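Local coordinates for uncharacterized protein AF_1796 (Archaeoglobus fulgidus, PDB 1VIM) that probably binds a sugar phosphate and acts as an isomerase of the phosphohexulose isomerase type, within the SIS-domain family, at the interface of chains A and B. Numbering follows the deposited sequence. Chains: chain A/B, Hypothetical protein AF1796.

Contact 1: the interface of chains A and B. Residues chain A 17, 57, 160, 163-164; chain B 64-65, 68, 167, 171.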
loop_
_atom_site.group_PDB
_atom_site.type_symbol
_atom_site.label_atom_id
_atom_site.label_comp_id
_atom_site.label_asym_id
_atom_site.label_seq_id
_atom_site.Cartn_x
_atom_site.Cartn_y
_atom_site.Cartn_z
ATOM N N PHE A 17 -26.943 -6.993 -13.483
ATOM C CA PHE A 17 -26.101 -6.010 -12.833
ATOM C C PHE A 17 -25.695 -4.890 -13.818
ATOM O O PHE A 17 -25.749 -3.715 -13.487
ATOM C CB PHE A 17 -24.852 -6.706 -12.254
ATOM C CG PHE A 17 -23.886 -5.740 -11.616
ATOM C CD1 PHE A 17 -22.863 -5.174 -12.379
ATOM C CD2 PHE A 17 -24.016 -5.357 -10.289
ATOM C CE1 PHE A 17 -21.988 -4.269 -11.818
ATOM C CE2 PHE A 17 -23.124 -4.457 -9.722
ATOM C CZ PHE A 17 -22.110 -3.897 -10.503
ATOM N N ARG A 57 -12.490 -0.130 -0.389
ATOM C CA ARG A 57 -12.686 0.133 -1.813
ATOM C C ARG A 57 -12.822 1.617 -2.153
ATOM O O ARG A 57 -12.331 2.056 -3.204
ATOM C CB ARG A 57 -13.836 -0.699 -2.368
ATOM C CG ARG A 57 -13.371 -2.129 -2.693
ATOM C CD ARG A 57 -14.469 -3.156 -2.882
ATOM N NE ARG A 57 -15.431 -2.715 -3.874
ATOM C CZ ARG A 57 -15.759 -3.373 -4.994
ATOM N NH1 ARG A 57 -15.131 -4.488 -5.363
ATOM N NH2 ARG A 57 -16.704 -2.864 -5.776
ATOM N N THR A 160 -21.326 -1.221 -3.461
ATOM C CA THR A 160 -20.779 -1.317 -4.819
ATOM C C THR A 160 -21.311 -0.253 -5.760
ATOM O O THR A 160 -20.552 0.306 -6.541
ATOM C CB THR A 160 -21.137 -2.715 -5.383
ATOM O OG1 THR A 160 -20.355 -3.719 -4.714
ATOM C CG2 THR A 160 -20.761 -2.859 -6.863
ATOM N N GLU A 163 -19.764 3.041 -5.158
ATOM C CA GLU A 163 -18.346 3.070 -5.517
ATOM C C GLU A 163 -18.164 3.206 -7.020
ATOM O O GLU A 163 -17.402 4.042 -7.479
ATOM C CB GLU A 163 -17.657 1.808 -5.013
ATOM C CG GLU A 163 -17.668 1.746 -3.494
ATOM C CD GLU A 163 -17.287 0.422 -2.951
ATOM O OE1 GLU A 163 -17.077 -0.509 -3.745
ATOM O OE2 GLU A 163 -17.247 0.332 -1.700
ATOM N N LEU A 164 -18.924 2.441 -7.800
ATOM C CA LEU A 164 -18.823 2.570 -9.257
ATOM C C LEU A 164 -19.270 3.942 -9.728
ATOM O O LEU A 164 -18.653 4.541 -10.601
ATOM C CB LEU A 164 -19.700 1.498 -9.938
ATOM C CG LEU A 164 -19.221 0.078 -9.794
ATOM C CD1 LEU A 164 -20.243 -0.849 -10.423
ATOM C CD2 LEU A 164 -17.828 -0.083 -10.405
ATOM N N ALA B 64 -9.692 -3.993 -5.550
ATOM C CA ALA B 64 -11.136 -3.970 -5.319
ATOM C C ALA B 64 -11.739 -5.346 -5.581
ATOM O O ALA B 64 -12.594 -5.809 -4.803
ATOM C CB ALA B 64 -11.800 -2.946 -6.236
ATOM N N PHE B 65 -11.302 -6.002 -6.655
ATOM C CA PHE B 65 -11.813 -7.336 -6.994
ATOM C C PHE B 65 -11.357 -8.385 -5.959
ATOM O O PHE B 65 -12.182 -9.201 -5.498
ATOM C CB PHE B 65 -11.324 -7.697 -8.389
ATOM C CG PHE B 65 -11.811 -9.039 -8.905
ATOM C CD1 PHE B 65 -13.167 -9.387 -8.849
ATOM C CD2 PHE B 65 -10.905 -9.942 -9.443
ATOM C CE1 PHE B 65 -13.591 -10.631 -9.346
ATOM C CE2 PHE B 65 -11.344 -11.174 -9.970
ATOM C CZ PHE B 65 -12.673 -11.513 -9.905
ATOM N N ARG B 68 -13.477 -8.134 -2.812
ATOM C CA ARG B 68 -14.784 -8.783 -3.019
ATOM C C ARG B 68 -14.685 -10.309 -3.072
ATOM O O ARG B 68 -15.544 -11.014 -2.520
ATOM C CB ARG B 68 -15.466 -8.249 -4.275
ATOM C CG ARG B 68 -16.982 -8.409 -4.253
ATOM C CD ARG B 68 -17.726 -7.622 -3.146
ATOM N NE ARG B 68 -18.145 -6.227 -3.351
ATOM C CZ ARG B 68 -17.887 -5.218 -2.498
ATOM N NH1 ARG B 68 -17.176 -5.418 -1.371
ATOM N NH2 ARG B 68 -18.280 -3.997 -2.751
ATOM N N MET B 167 -13.631 -2.506 -14.135
ATOM C CA MET B 167 -14.198 -2.445 -12.795
ATOM C C MET B 167 -15.656 -2.864 -12.799
ATOM O O MET B 167 -16.075 -3.701 -11.988
ATOM C CB MET B 167 -14.036 -1.036 -12.235
ATOM C CG MET B 167 -14.346 -1.020 -10.693
ATOM S SD MET B 167 -13.303 -2.041 -9.584
ATOM C CE MET B 167 -14.120 -3.763 -9.548
ATOM N N ASP B 171 -17.281 -6.276 -11.022
ATOM C CA ASP B 171 -18.437 -6.233 -10.119
ATOM C C ASP B 171 -19.643 -7.009 -10.654
ATOM O O ASP B 171 -20.389 -7.634 -9.888
ATOM C CB ASP B 171 -18.800 -4.780 -9.807
ATOM C CG ASP B 171 -17.874 -4.151 -8.765
ATOM O OD1 ASP B 171 -17.363 -4.835 -7.850
ATOM O OD2 ASP B 171 -17.644 -2.942 -8.813
HETATM O O HOH W 1 -19.110 -6.143 -6.033
HETATM O O HOH W 2 -17.911 -1.895 -0.923
HETATM O O HOH W 3 -15.067 -6.401 -7.888
#
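A:Arg57 and B:Asp171 reach toward each other tip to tip, in a salt bridge that crosses the interface of two like chains. Terminal nitrogen NH2 of the arginine lies 2.9 Å from carboxylate oxygen OD1 of B:Asp171; the bond is fairly straight (159° at the hydrogen) and meets the syn side of the oxygen, although the guanidinium and carboxylate planes are well twisted apart. A bend at chi3 (54°) turns the tip of A:Arg57 so that its other nitrogens find acceptors close to the same plane. NE donates to A:Glu163 OE1 at 2.8 Å, and NH2 also reaches this oxygen, a side-on grip on one atom from within chain A. NH1 donates to the backbone oxygen O of B:Ala64 at 2.9 Å, approaching from above the carbonyl plane.

B:Arg68 lies over one face of this guanidinium, the two planes 22° apart and the CZ atoms of A:Arg57 and B:Arg68 3.8 Å from each other. Two like groups stacked in this way are probably tolerated because A:Glu163 and B:Asp171 flank them. B:Arg68 is held from the other chain by A:Thr160, whose hydroxyl OG1 accepts from NH2 of B:Arg68 at 2.9 Å. A leucine in place of A:Arg57 would probably leave both carboxylates without their shared cation and the B:Arg68 guanidinium without its stacking partner.

Beside the charged cluster, methyl CD2 of A:Leu164 packs on CG of B:Met167 at 3.6 Å, and the ring tip CZ of A:Phe17 touches CB of B:Asp171 at 3.5 Å. Water 1 joins A:Thr160 OG1 to B:Arg68 NE and sits 2.8 Å from B:Asp171 OD1.

Contact 2: the interface of chains A and B. Residues chain A 63-64, 67; chain B 56-57, 60.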
loop_
_atom_site.group_PDB
_atom_site.type_symbol
_atom_site.label_atom_id
_atom_site.label_comp_id
_atom_site.label_asym_id
_atom_site.label_seq_id
_atom_site.Cartn_x
_atom_site.Cartn_y
_atom_site.Cartn_z
ATOM N N LYS A 63 -7.458 6.855 -4.456
ATOM C CA LYS A 63 -6.139 6.736 -5.080
ATOM C C LYS A 63 -6.204 6.926 -6.590
ATOM O O LYS A 63 -5.388 7.641 -7.175
ATOM C CB LYS A 63 -5.445 5.427 -4.718
ATOM C CG LYS A 63 -4.902 5.386 -3.309
ATOM C CD LYS A 63 -4.242 4.038 -3.016
ATOM C CE LYS A 63 -3.345 4.243 -1.792
ATOM N NZ LYS A 63 -2.440 3.069 -1.581
ATOM N N ALA A 64 -7.211 6.336 -7.239
ATOM C CA ALA A 64 -7.339 6.513 -8.680
ATOM C C ALA A 64 -7.531 7.979 -9.032
ATOM O O ALA A 64 -6.919 8.475 -9.999
ATOM C CB ALA A 64 -8.497 5.708 -9.213
ATOM N N MET A 67 -4.244 10.007 -8.442
ATOM C CA MET A 67 -3.277 9.778 -9.489
ATOM C C MET A 67 -3.610 10.674 -10.700
ATOM O O MET A 67 -2.742 11.309 -11.275
ATOM C CB MET A 67 -3.269 8.308 -9.889
ATOM C CG MET A 67 -2.230 8.011 -10.978
ATOM S SD MET A 67 -2.247 6.360 -11.612
ATOM C CE MET A 67 -1.478 5.427 -10.260
ATOM N N GLY B 56 -0.522 0.315 -11.464
ATOM C CA GLY B 56 -1.164 1.616 -11.442
ATOM C C GLY B 56 -2.650 1.537 -11.132
ATOM O O GLY B 56 -3.048 0.843 -10.203
ATOM N N ARG B 57 -3.461 2.286 -11.891
ATOM C CA ARG B 57 -4.907 2.283 -11.662
ATOM C C ARG B 57 -5.521 0.896 -11.800
ATOM O O ARG B 57 -6.469 0.544 -11.085
ATOM C CB ARG B 57 -5.629 3.322 -12.530
ATOM C CG ARG B 57 -5.633 4.701 -11.860
ATOM C CD ARG B 57 -5.882 5.906 -12.775
ATOM N NE ARG B 57 -7.134 5.766 -13.493
ATOM C CZ ARG B 57 -8.227 6.530 -13.362
ATOM N NH1 ARG B 57 -8.302 7.543 -12.507
ATOM N NH2 ARG B 57 -9.266 6.253 -14.125
ATOM N N TYR B 60 -5.457 -0.860 -8.565
ATOM C CA TYR B 60 -6.546 -0.526 -7.657
ATOM C C TYR B 60 -7.779 -1.334 -7.999
ATOM O O TYR B 60 -8.512 -1.719 -7.087
ATOM C CB TYR B 60 -6.877 0.964 -7.716
ATOM C CG TYR B 60 -5.663 1.879 -7.499
ATOM C CD1 TYR B 60 -4.623 1.509 -6.651
ATOM C CD2 TYR B 60 -5.549 3.088 -8.183
ATOM C CE1 TYR B 60 -3.477 2.332 -6.503
ATOM C CE2 TYR B 60 -4.430 3.911 -8.032
ATOM C CZ TYR B 60 -3.412 3.523 -7.200
ATOM O OH TYR B 60 -2.295 4.336 -7.074
#
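A:Lys63, A:Ala64 and A:Met67 occupy regular helical backbone in helix 56-71 and face the first turn of helix 57-71 of chain B, where B:Arg57 and B:Tyr60 also have helical torsions, whereas B:Gly56, just ahead of that turn, has a positive phi of 58°.

The B:Tyr60 ring is the flat surface against which chain A packs. CB of A:Lys63 stands over one face, displaced toward the rim, in a CH-pi contact 3.7 Å from ring carbon CZ of B:Tyr60. The rest of the lysine runs extended across the tyrosine at about a right angle, its CD coming within 4.0 Å of CE1 of B:Tyr60, so the aliphatic part of the chain makes the contact. On the opposite face, the backbone oxygen of B:Gly56 lies over the ring centre. The ring is thus held between the partner's lysine and the backbone of its own chain, which should limit its tilting.

A:Met67 comes in obliquely toward the phenol end. With CG anti to the backbone N (chi1 -179°) and a bend at chi3 (-75°), methyl CE comes to 3.5 Å from the phenol oxygen OH of B:Tyr60. The sulfur SD rests 3.8 Å from CG of B:Arg57, against the aliphatic stem of the arginine, while CE also lies 4.0 Å from CA of B:Gly56. Beyond the stem, NH1 of B:Arg57 donates to the backbone oxygen O of A:Ala64 at 3.0 Å, and the small A:Ala64 side chain probably lets the arginine stem lie close, its CB being in contact with CG of B:Arg57.

The chain B residues belong to the glycine-rich turn and helix start that follow strand 50-53 in the SIS domain, where the partner's helix 56-71 packs directly against them.

The C-alpha centres of contact 1 and contact 2 are about 14 Å apart, and both draw on the helix that begins near residue 57 in each chain. The arginine-to-alanine bond occurs in both with the chains exchanged, as expected of a two-fold interface. Contact 1 adds helix 160-181 and helix 12-31 and is rich in charge, whereas contact 2 is mainly apolar and lies beside the glycine-rich turn. Together they tie the helix beginning near residue 57 both to its own copy and to helix 160-181 of the partner. The deposited assembly contains four chains, and this pairing may be one building step of a tetramer.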